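Local structure of putative sporulation-specific glycosylase ydhD (3CZ8) at residues Asn98-Ile103 with Leu134-Asp139; Ile117-Val122 with Asp128-Phe133; Ile257-Glu262 with Gly284-Ser289. The protein probably hydrolyses glycosidic bonds in polysaccharides as a sporulation-linked family 18 glycoside hydrolase, this chain being the catalytic domain of a longer protein that also carries LysM domains. The protein carries 1 engineered substitution. All blocks are in the same frame, centred on the assembly; numbering follows the deposited sequence.

Contact 1 (Asn98-Ile103 with Leu134-Asp139)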
loop_
_atom_site.group_PDB
_atom_site.type_symbol
_atom_site.label_atom_id
_atom_site.label_comp_id
_atom_site.label_asym_id
_atom_site.label_seq_id
_atom_site.Cartn_x
_atom_site.Cartn_y
_atom_site.Cartn_z
ATOM N N ASN A 98 22.929 -20.747 -15.752
ATOM C CA ASN A 98 23.401 -20.033 -14.569
ATOM C C ASN A 98 22.239 -19.490 -13.740
ATOM O O ASN A 98 22.242 -19.628 -12.520
ATOM C CB ASN A 98 24.363 -18.901 -14.959
ATOM C CG ASN A 98 24.866 -18.113 -13.759
ATOM O OD1 ASN A 98 25.100 -18.669 -12.685
ATOM N ND2 ASN A 98 25.044 -16.810 -13.944
ATOM N N LEU A 99 21.246 -18.906 -14.412
ATOM C CA LEU A 99 20.042 -18.393 -13.750
ATOM C C LEU A 99 19.212 -19.501 -13.099
ATOM O O LEU A 99 18.761 -19.344 -11.961
ATOM C CB LEU A 99 19.193 -17.545 -14.718
ATOM C CG LEU A 99 17.914 -16.891 -14.170
ATOM C CD1 LEU A 99 18.189 -16.046 -12.931
ATOM C CD2 LEU A 99 17.227 -16.051 -15.222
ATOM N N VAL A 100 19.032 -20.612 -13.814
ATOM C CA VAL A 100 18.320 -21.789 -13.291
ATOM C C VAL A 100 18.972 -22.329 -12.003
ATOM O O VAL A 100 18.283 -22.588 -11.007
ATOM C CB VAL A 100 18.165 -22.898 -14.384
ATOM C CG1 VAL A 100 17.856 -24.256 -13.772
ATOM C CG2 VAL A 100 17.066 -22.528 -15.372
ATOM N N ASN A 101 20.299 -22.451 -12.023
ATOM C CA ASN A 101 21.057 -22.897 -10.851
ATOM C C ASN A 101 21.008 -21.903 -9.694
ATOM O O ASN A 101 20.842 -22.307 -8.540
ATOM C CB ASN A 101 22.513 -23.224 -11.219
ATOM C CG ASN A 101 22.637 -24.482 -12.066
ATOM O OD1 ASN A 101 21.907 -25.455 -11.871
ATOM N ND2 ASN A 101 23.564 -24.461 -13.015
ATOM N N ASN A 102 21.142 -20.613 -10.010
ATOM C CA ASN A 102 21.062 -19.542 -9.007
ATOM C C ASN A 102 19.706 -19.435 -8.326
ATOM O O ASN A 102 19.645 -19.186 -7.123
ATOM C CB ASN A 102 21.431 -18.194 -9.615
ATOM C CG ASN A 102 22.906 -18.081 -9.925
ATOM O OD1 ASN A 102 23.741 -18.765 -9.326
ATOM N ND2 ASN A 102 23.237 -17.221 -10.877
ATOM N N ILE A 103 18.634 -19.624 -9.100
ATOM C CA ILE A 103 17.265 -19.623 -8.571
ATOM C C ILE A 103 17.067 -20.799 -7.610
ATOM O O ILE A 103 16.452 -20.640 -6.548
ATOM C CB ILE A 103 16.191 -19.639 -9.704
ATOM C CG1 ILE A 103 16.069 -18.266 -10.370
ATOM C CG2 ILE A 103 14.827 -20.036 -9.167
ATOM C CD1 ILE A 103 15.350 -18.293 -11.714
ATOM N N LEU A 134 11.829 -21.854 -18.888
ATOM C CA LEU A 134 10.864 -22.239 -17.868
ATOM C C LEU A 134 10.743 -23.754 -17.716
ATOM O O LEU A 134 10.487 -24.243 -16.611
ATOM C CB LEU A 134 9.494 -21.621 -18.151
ATOM C CG LEU A 134 9.374 -20.098 -18.017
ATOM C CD1 LEU A 134 8.077 -19.671 -18.615
ATOM C CD2 LEU A 134 9.490 -19.602 -16.577
ATOM N N ARG A 135 10.927 -24.481 -18.820
ATOM C CA ARG A 135 11.039 -25.942 -18.789
ATOM C C ARG A 135 12.297 -26.380 -18.041
ATOM O O ARG A 135 12.254 -27.320 -17.248
ATOM C CB ARG A 135 11.016 -26.542 -20.205
ATOM C CG ARG A 135 11.359 -28.041 -20.266
ATOM C CD ARG A 135 10.973 -28.688 -21.583
ATOM N NE ARG A 135 9.588 -29.159 -21.577
ATOM C CZ ARG A 135 8.607 -28.636 -22.308
ATOM N NH1 ARG A 135 7.380 -29.137 -22.222
ATOM N NH2 ARG A 135 8.846 -27.614 -23.124
ATOM N N GLN A 136 13.409 -25.693 -18.289
ATOM C CA GLN A 136 14.669 -26.014 -17.632
ATOM C C GLN A 136 14.570 -25.700 -16.136
ATOM O O GLN A 136 15.132 -26.409 -15.301
ATOM C CB GLN A 136 15.829 -25.248 -18.274
ATOM C CG GLN A 136 17.165 -25.984 -18.163
ATOM C CD GLN A 136 18.379 -25.089 -18.340
ATOM O OE1 GLN A 136 19.302 -25.125 -17.527
ATOM N NE2 GLN A 136 18.389 -24.287 -19.403
ATOM N N LEU A 137 13.826 -24.645 -15.817
ATOM C CA LEU A 137 13.560 -24.259 -14.441
ATOM C C LEU A 137 12.580 -25.203 -13.741
ATOM O O LEU A 137 12.807 -25.528 -12.565
ATOM C CB LEU A 137 13.076 -22.807 -14.366
ATOM C CG LEU A 137 12.929 -22.177 -12.981
ATOM C CD1 LEU A 137 14.258 -22.157 -12.213
ATOM C CD2 LEU A 137 12.347 -20.777 -13.103
ATOM N N ARG A 138 11.517 -25.613 -14.391
ATOM C CA ARG A 138 10.678 -26.637 -13.851
ATOM C C ARG A 138 11.409 -27.914 -13.455
ATOM O O ARG A 138 11.224 -28.395 -12.383
ATOM C CB ARG A 138 9.503 -26.905 -14.753
ATOM C CG ARG A 138 8.859 -28.212 -14.552
ATOM C CD ARG A 138 8.001 -28.245 -13.340
ATOM N NE ARG A 138 6.640 -28.040 -13.723
ATOM C CZ ARG A 138 5.621 -28.735 -13.290
ATOM N NH1 ARG A 138 4.417 -28.454 -13.718
ATOM N NH2 ARG A 138 5.799 -29.687 -12.434
ATOM N N ASP A 139 12.248 -28.433 -14.329
ATOM C CA ASP A 139 12.957 -29.656 -14.084
ATOM C C ASP A 139 13.783 -29.569 -12.839
ATOM O O ASP A 139 13.740 -30.452 -12.036
ATOM C CB ASP A 139 13.870 -30.001 -15.248
ATOM C CG ASP A 139 13.139 -30.537 -16.416
ATOM O OD1 ASP A 139 13.747 -30.662 -17.464
ATOM O OD2 ASP A 139 11.968 -30.828 -16.308
#
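Val100 is the first residue of 98-103 to reach segment 134-139, and it meets both Gln136 and Leu137. Its two methyls divide the work. CG1 sits anti to the backbone N (chi1 161°) and comes up to the backbone of the neighbouring helix, 3.8 Å from Gln136 O. CG2 faces the next residue and lies 3.9 Å from Leu137 N. The Gln136 and Val100 side chains cross obliquely: the glutamine runs extended from CG, so that OE1 comes within 4.0 Å of Val100 CB. That oxygen is also weakly hydrogen-bonded to Thr97. One turn further on, Ile103 takes up the contact. Its CG2 packs 3.8 Å from Leu137 CD1, and its CD1 reaches 4.1 Å from Leu137 CD2, so both leucine methyls are engaged and the two side chains cross at about a right angle. Leu137, whose CG is anti to the backbone N (chi1 -172°), sets its branched end beside Ile103 and thus bridges Val100 and Ile103 on successive turns.

The helices run in roughly the same direction, at 34° to each other, with axes 9.6 Å apart at closest approach. They are consecutive outer helices of the barrel, and Ile103 and Leu137 also touch strand 114-118 beneath. No hydrogen bond crosses between 98-103 and 134-139, though just beyond, Asn101 OD1 bonds to Arg140 NE. The seam itself is buried and made of branched aliphatic groups; the partly exposed Gln136 borders it with its amide. Between these two segments, then, close fit and the exclusion of water do the holding.

Contact 2 (Ile117-Val122 with Asp128-Phe133)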
loop_
_atom_site.group_PDB
_atom_site.type_symbol
_atom_site.label_atom_id
_atom_site.label_comp_id
_atom_site.label_asym_id
_atom_site.label_seq_id
_atom_site.Cartn_x
_atom_site.Cartn_y
_atom_site.Cartn_z
ATOM N N ILE A 117 8.073 -16.279 -11.342
ATOM C CA ILE A 117 8.812 -15.588 -12.383
ATOM C C ILE A 117 7.955 -14.400 -12.807
ATOM O O ILE A 117 6.800 -14.563 -13.211
ATOM C CB ILE A 117 9.146 -16.516 -13.588
ATOM C CG1 ILE A 117 10.147 -17.614 -13.183
ATOM C CG2 ILE A 117 9.688 -15.710 -14.751
ATOM C CD1 ILE A 117 11.544 -17.094 -12.757
ATOM N N ASP A 118 8.512 -13.204 -12.660
ATOM C CA ASP A 118 7.848 -11.986 -13.091
ATOM C C ASP A 118 8.767 -11.302 -14.099
ATOM O O ASP A 118 9.384 -10.280 -13.811
ATOM C CB ASP A 118 7.522 -11.092 -11.884
ATOM C CG ASP A 118 6.782 -9.809 -12.265
ATOM O OD1 ASP A 118 6.115 -9.778 -13.318
ATOM O OD2 ASP A 118 6.870 -8.825 -11.500
ATOM N N PHE A 119 8.872 -11.903 -15.280
ATOM C CA PHE A 119 9.629 -11.295 -16.359
ATOM C C PHE A 119 8.658 -10.533 -17.240
ATOM O O PHE A 119 7.747 -11.114 -17.833
ATOM C CB PHE A 119 10.424 -12.323 -17.191
ATOM C CG PHE A 119 11.573 -12.974 -16.452
ATOM C CD1 PHE A 119 11.984 -12.526 -15.196
ATOM C CD2 PHE A 119 12.267 -14.032 -17.039
ATOM C CE1 PHE A 119 13.045 -13.130 -14.527
ATOM C CE2 PHE A 119 13.341 -14.640 -16.383
ATOM C CZ PHE A 119 13.730 -14.187 -15.124
ATOM N N GLU A 120 8.855 -9.225 -17.312
ATOM C CA GLU A 120 8.007 -8.385 -18.135
ATOM C C GLU A 120 8.785 -7.797 -19.295
ATOM O O GLU A 120 10.025 -7.729 -19.256
ATOM C CB GLU A 120 7.334 -7.303 -17.301
ATOM C CG GLU A 120 6.279 -7.864 -16.363
ATOM C CD GLU A 120 5.611 -6.800 -15.526
ATOM O OE1 GLU A 120 5.380 -5.679 -16.034
ATOM O OE2 GLU A 120 5.317 -7.089 -14.351
ATOM N N GLN A 121 8.037 -7.395 -20.324
ATOM C CA GLN A 121 8.577 -6.915 -21.601
ATOM C C GLN A 121 9.503 -7.951 -22.247
ATOM O O GLN A 121 10.571 -7.610 -22.762
ATOM C CB GLN A 121 9.268 -5.546 -21.451
ATOM C CG GLN A 121 8.341 -4.401 -21.012
ATOM C CD GLN A 121 9.113 -3.185 -20.507
ATOM O OE1 GLN A 121 10.110 -2.770 -21.105
ATOM N NE2 GLN A 121 8.653 -2.610 -19.402
ATOM N N VAL A 122 9.096 -9.218 -22.184
ATOM C CA VAL A 122 9.798 -10.285 -22.889
ATOM C C VAL A 122 9.510 -10.065 -24.367
ATOM O O VAL A 122 8.343 -10.011 -24.766
ATOM C CB VAL A 122 9.346 -11.709 -22.418
ATOM C CG1 VAL A 122 9.814 -12.802 -23.392
ATOM C CG2 VAL A 122 9.881 -12.005 -21.013
ATOM N N ASP A 128 9.818 -18.804 -27.611
ATOM C CA ASP A 128 10.131 -20.209 -27.435
ATOM C C ASP A 128 11.329 -20.395 -26.507
ATOM O O ASP A 128 11.439 -21.414 -25.822
ATOM C CB ASP A 128 10.344 -20.879 -28.798
ATOM C CG ASP A 128 9.039 -21.066 -29.566
ATOM O OD1 ASP A 128 9.088 -21.448 -30.755
ATOM O OD2 ASP A 128 7.958 -20.830 -28.978
ATOM N N LEU A 129 12.203 -19.394 -26.467
ATOM C CA LEU A 129 13.354 -19.398 -25.565
ATOM C C LEU A 129 12.939 -19.196 -24.115
ATOM O O LEU A 129 13.569 -19.739 -23.201
ATOM C CB LEU A 129 14.369 -18.326 -25.972
ATOM C CG LEU A 129 15.013 -18.465 -27.357
ATOM C CD1 LEU A 129 15.800 -17.212 -27.690
ATOM C CD2 LEU A 129 15.904 -19.704 -27.456
ATOM N N PHE A 130 11.884 -18.406 -23.918
ATOM C CA PHE A 130 11.306 -18.180 -22.592
ATOM C C PHE A 130 10.651 -19.457 -22.079
ATOM O O PHE A 130 10.869 -19.836 -20.934
ATOM C CB PHE A 130 10.307 -17.010 -22.615
ATOM C CG PHE A 130 9.829 -16.575 -21.251
ATOM C CD1 PHE A 130 8.528 -16.120 -21.077
ATOM C CD2 PHE A 130 10.671 -16.621 -20.144
ATOM C CE1 PHE A 130 8.074 -15.710 -19.828
ATOM C CE2 PHE A 130 10.218 -16.228 -18.889
ATOM C CZ PHE A 130 8.921 -15.768 -18.735
ATOM N N THR A 131 9.871 -20.116 -22.936
ATOM C CA THR A 131 9.256 -21.406 -22.619
ATOM C C THR A 131 10.308 -22.463 -22.262
ATOM O O THR A 131 10.152 -23.189 -21.274
ATOM C CB THR A 131 8.371 -21.898 -23.779
ATOM O OG1 THR A 131 7.446 -20.864 -24.133
ATOM C CG2 THR A 131 7.591 -23.160 -23.396
ATOM N N GLY A 132 11.372 -22.521 -23.062
ATOM C CA GLY A 132 12.492 -23.431 -22.836
ATOM C C GLY A 132 13.205 -23.190 -21.517
ATOM O O GLY A 132 13.537 -24.143 -20.805
ATOM N N PHE A 133 13.434 -21.918 -21.192
ATOM C CA PHE A 133 14.013 -21.532 -19.901
ATOM C C PHE A 133 13.142 -22.007 -18.736
ATOM O O PHE A 133 13.657 -22.495 -17.728
ATOM C CB PHE A 133 14.225 -20.012 -19.833
ATOM C CG PHE A 133 14.366 -19.478 -18.436
ATOM C CD1 PHE A 133 15.546 -19.659 -17.723
ATOM C CD2 PHE A 133 13.307 -18.812 -17.821
ATOM C CE1 PHE A 133 15.666 -19.187 -16.420
ATOM C CE2 PHE A 133 13.424 -18.336 -16.520
ATOM C CZ PHE A 133 14.600 -18.524 -15.821
#
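Phe119 meets Phe130 and Phe133 in an aromatic cluster in which it stacks face to face with neither. Phe119 and Phe130 touch at their margins, their planes turned 29° apart, with Phe119 CD2 3.5 Å from Phe130 CE2. Against Phe133 the Phe119 ring is nearer to parallel, at 21°, but displaced until little ring area is shared; the touch runs from Phe119 CE2 to Phe133 CE2 at 3.7 Å. Both helix phenylalanines have CG anti to the backbone N (chi1 -171° in Phe130), which carries their rings off the helix and over to segment 117-122.

Aliphatic groups settle against the rings. Ile117 CG2 lies 3.7 Å above the plane of the Phe119 ring, over its centre, and the same methyl stands at the edge of Phe130, 4.1 Å from its CZ. The other branch of Ile117 ends with CD1 at the edge of Phe133. Val122 CG2 sits 4.2 Å above the plane of the Phe130 ring, over its centre.

While Ile117, Phe119 and Val122 point into this buried layer, Asp118 and Glu120 between them point away from the helix. Glu120 is the predicted proton donor, and its OE2 is hydrogen-bonded to a glycerol probably left from crystallisation. The alternation fits the closing DxE of the family 18 signature, at the C-terminal end of the fourth barrel strand, with acids on one side and core on the other. Strand 114-118 is flanked by strands 68-77 and 147-153 and followed by helix 127-143, and Leu99 of helix 93-110 packs on both Phe119 and Phe133.

Contact 3 (Ile257-Glu262 with Gly284-Ser289); sequences IQYSAE and GVRSMS. Engineered in segment 284-289: Gly284 (natural residue Asp).
A flat arginine-on-tyrosine stack joins 257-262 to 284-289: Arg286, in the first turn of helix 285-297, lies over the ring of Tyr259 on strand 258-260, an outermost strand of the five-stranded antiparallel sheet. The guanidinium and ring planes are only 8° apart, and their centres are separated by 4.2 Å. The cation is off-centre, with Arg286 CZ 33° off the ring normal, and NH1 comes within 3.5 Å of Tyr259 CD2. Closer to the middle of the face is the methylene CD, a CH-pi contact 3.9 Å from the Tyr259 ring centroid. An extended Arg286 chain, with CG anti to the backbone N (chi1 -164°), lays CD and then the guanidinium across the same face.

The phenol end has its polar partner elsewhere, since Tyr259 OH is hydrogen-bonded to Gln264 OE1. In one of its two conformers Ser287 OG bonds to Gln264 O and comes close to the tyrosine; both contacts are tied to that conformer. Replacing Tyr259 with an alanine would probably leave the Arg286 guanidinium without the surface it lies on and Gln264 OE1 without its hydroxyl mate.

Within the helix, Ser289 OG bonds to Val285 O at 2.8 Å, from the opposite face of the carbonyl plane to Ser289 N. Gly284, an engineered replacement of the natural aspartate, is the N-cap. Strand 258-260 pairs with strand 265-271 in the sheet inserted between barrel strands 217-220 and 302-310, and helix 285-297 leads the chain back to the barrel, with Val285 packing on Ile247 and Met288 on Met251 of the second subunit.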
loop_
_atom_site.group_PDB
_atom_site.type_symbol
_atom_site.label_atom_id
_atom_site.label_comp_id
_atom_site.label_asym_id
_atom_site.label_seq_id
_atom_site.Cartn_x
_atom_site.Cartn_y
_atom_site.Cartn_z
ATOM N N ILE A 257 -20.565 7.911 -6.990
ATOM C CA ILE A 257 -19.887 6.751 -7.565
ATOM C C ILE A 257 -20.870 5.925 -8.385
ATOM O O ILE A 257 -21.755 5.253 -7.835
ATOM C CB ILE A 257 -19.200 5.880 -6.486
ATOM C CG1 ILE A 257 -18.166 6.704 -5.707
ATOM C CG2 ILE A 257 -18.527 4.657 -7.123
ATOM C CD1 ILE A 257 -17.703 6.065 -4.400
ATOM N N GLN A 258 -20.717 6.001 -9.705
ATOM C CA GLN A 258 -21.552 5.226 -10.621
ATOM C C GLN A 258 -20.886 3.921 -11.059
ATOM O O GLN A 258 -19.701 3.702 -10.806
ATOM C CB GLN A 258 -22.018 6.068 -11.819
ATOM C CG GLN A 258 -21.060 7.153 -12.266
ATOM C CD GLN A 258 -21.702 8.162 -13.200
ATOM O OE1 GLN A 258 -21.118 9.203 -13.494
ATOM N NE2 GLN A 258 -22.906 7.855 -13.677
ATOM N N TYR A 259 -21.665 3.061 -11.706
ATOM C CA TYR A 259 -21.243 1.703 -12.013
ATOM C C TYR A 259 -21.619 1.338 -13.446
ATOM O O TYR A 259 -22.796 1.382 -13.818
ATOM C CB TYR A 259 -21.903 0.734 -11.026
ATOM C CG TYR A 259 -21.305 -0.653 -10.992
ATOM C CD1 TYR A 259 -20.137 -0.911 -10.275
ATOM C CD2 TYR A 259 -21.919 -1.714 -11.656
ATOM C CE1 TYR A 259 -19.587 -2.188 -10.228
ATOM C CE2 TYR A 259 -21.378 -2.994 -11.618
ATOM C CZ TYR A 259 -20.212 -3.224 -10.903
ATOM O OH TYR A 259 -19.673 -4.486 -10.858
ATOM N N SER A 260 -20.612 0.994 -14.247
ATOM C CA SER A 260 -20.840 0.545 -15.617
ATOM C C SER A 260 -21.428 -0.859 -15.612
ATOM O O SER A 260 -20.885 -1.762 -14.978
ATOM C CB SER A 260 -19.545 0.575 -16.425
ATOM O OG SER A 260 -19.759 0.084 -17.734
ATOM N N ALA A 261 -22.554 -1.026 -16.300
ATOM C CA ALA A 261 -23.229 -2.317 -16.381
ATOM C C ALA A 261 -22.470 -3.262 -17.309
ATOM O O ALA A 261 -22.306 -4.445 -16.999
ATOM C CB ALA A 261 -24.667 -2.136 -16.854
ATOM N N GLU A 262 -22.008 -2.715 -18.434
ATOM C CA GLU A 262 -21.236 -3.448 -19.435
ATOM C C GLU A 262 -19.904 -3.936 -18.867
ATOM O O GLU A 262 -19.557 -5.114 -18.988
ATOM C CB GLU A 262 -20.994 -2.555 -20.660
ATOM C CG GLU A 262 -20.277 -3.230 -21.830
ATOM C CD GLU A 262 -19.788 -2.242 -22.884
ATOM O OE1 GLU A 262 -18.846 -2.587 -23.631
ATOM O OE2 GLU A 262 -20.338 -1.123 -22.971
ATOM N N GLY A 284 -14.235 -1.561 -6.786
ATOM C CA GLY A 284 -14.938 -1.573 -5.502
ATOM C C GLY A 284 -15.314 -2.980 -5.061
ATOM O O GLY A 284 -14.814 -3.962 -5.616
ATOM N N VAL A 285 -16.206 -3.070 -4.074
ATOM C CA VAL A 285 -16.621 -4.347 -3.489
ATOM C C VAL A 285 -17.453 -5.180 -4.469
ATOM O O VAL A 285 -17.322 -6.407 -4.519
ATOM C CB VAL A 285 -17.406 -4.150 -2.161
ATOM C CG1 VAL A 285 -17.442 -5.441 -1.347
ATOM C CG2 VAL A 285 -16.792 -3.031 -1.330
ATOM N N ARG A 286 -18.287 -4.500 -5.254
ATOM C CA ARG A 286 -19.159 -5.150 -6.232
ATOM C C ARG A 286 -18.379 -5.716 -7.424
ATOM O O ARG A 286 -18.665 -6.825 -7.877
ATOM C CB ARG A 286 -20.226 -4.166 -6.722
ATOM C CG ARG A 286 -21.404 -4.807 -7.445
ATOM C CD ARG A 286 -22.387 -3.751 -7.910
ATOM N NE ARG A 286 -23.436 -4.299 -8.770
ATOM C CZ ARG A 286 -24.352 -3.568 -9.401
ATOM N NH1 ARG A 286 -24.363 -2.245 -9.279
ATOM N NH2 ARG A 286 -25.263 -4.163 -10.161
ATOM N N SER A 287 -17.408 -4.944 -7.920
ATOM C CA SER A 287 -16.580 -5.353 -9.055
ATOM C C SER A 287 -15.648 -6.499 -8.711
ATOM O O SER A 287 -15.419 -7.394 -9.532
ATOM C CB SER A 287 -15.764 -4.173 -9.558
ATOM O OG SER A 287 -16.581 -3.331 -10.330
ATOM N N MET A 288 -15.120 -6.462 -7.490
ATOM C CA MET A 288 -14.235 -7.494 -6.978
ATOM C C MET A 288 -15.003 -8.784 -6.709
ATOM O O MET A 288 -14.445 -9.875 -6.845
ATOM C CB MET A 288 -13.526 -7.011 -5.707
ATOM C CG MET A 288 -12.117 -7.576 -5.508
ATOM S SD MET A 288 -10.759 -6.436 -5.869
ATOM C CE MET A 288 -10.837 -6.297 -7.634
ATOM N N SER A 289 -16.275 -8.649 -6.325
ATOM C CA SER A 289 -17.183 -9.792 -6.182
ATOM C C SER A 289 -17.393 -10.503 -7.515
ATOM O O SER A 289 -17.308 -11.729 -7.580
ATOM C CB SER A 289 -18.539 -9.357 -5.621
ATOM O OG SER A 289 -18.426 -8.977 -4.265
#

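Contacts 1 and 2 belong to one side of the barrel, with centres about 12 Å apart. They share helix 127-143, and contact 2 is nested within the loop that contact 1 closes: helix 93-110, strand 114-118 and helix 127-143 follow in order. They also touch directly, Leu99 CD2 lying 3.7 Å from Phe133 CZ, so the outer helix layer continues into the core behind the strand that leads into the predicted proton donor. Contact 3 comes later in the chain and on the opposite side of its centre, its centre about 41 Å from that of contact 1 and about 34 Å from that of contact 2. It ties the inserted sheet to the helix that returns to the barrel.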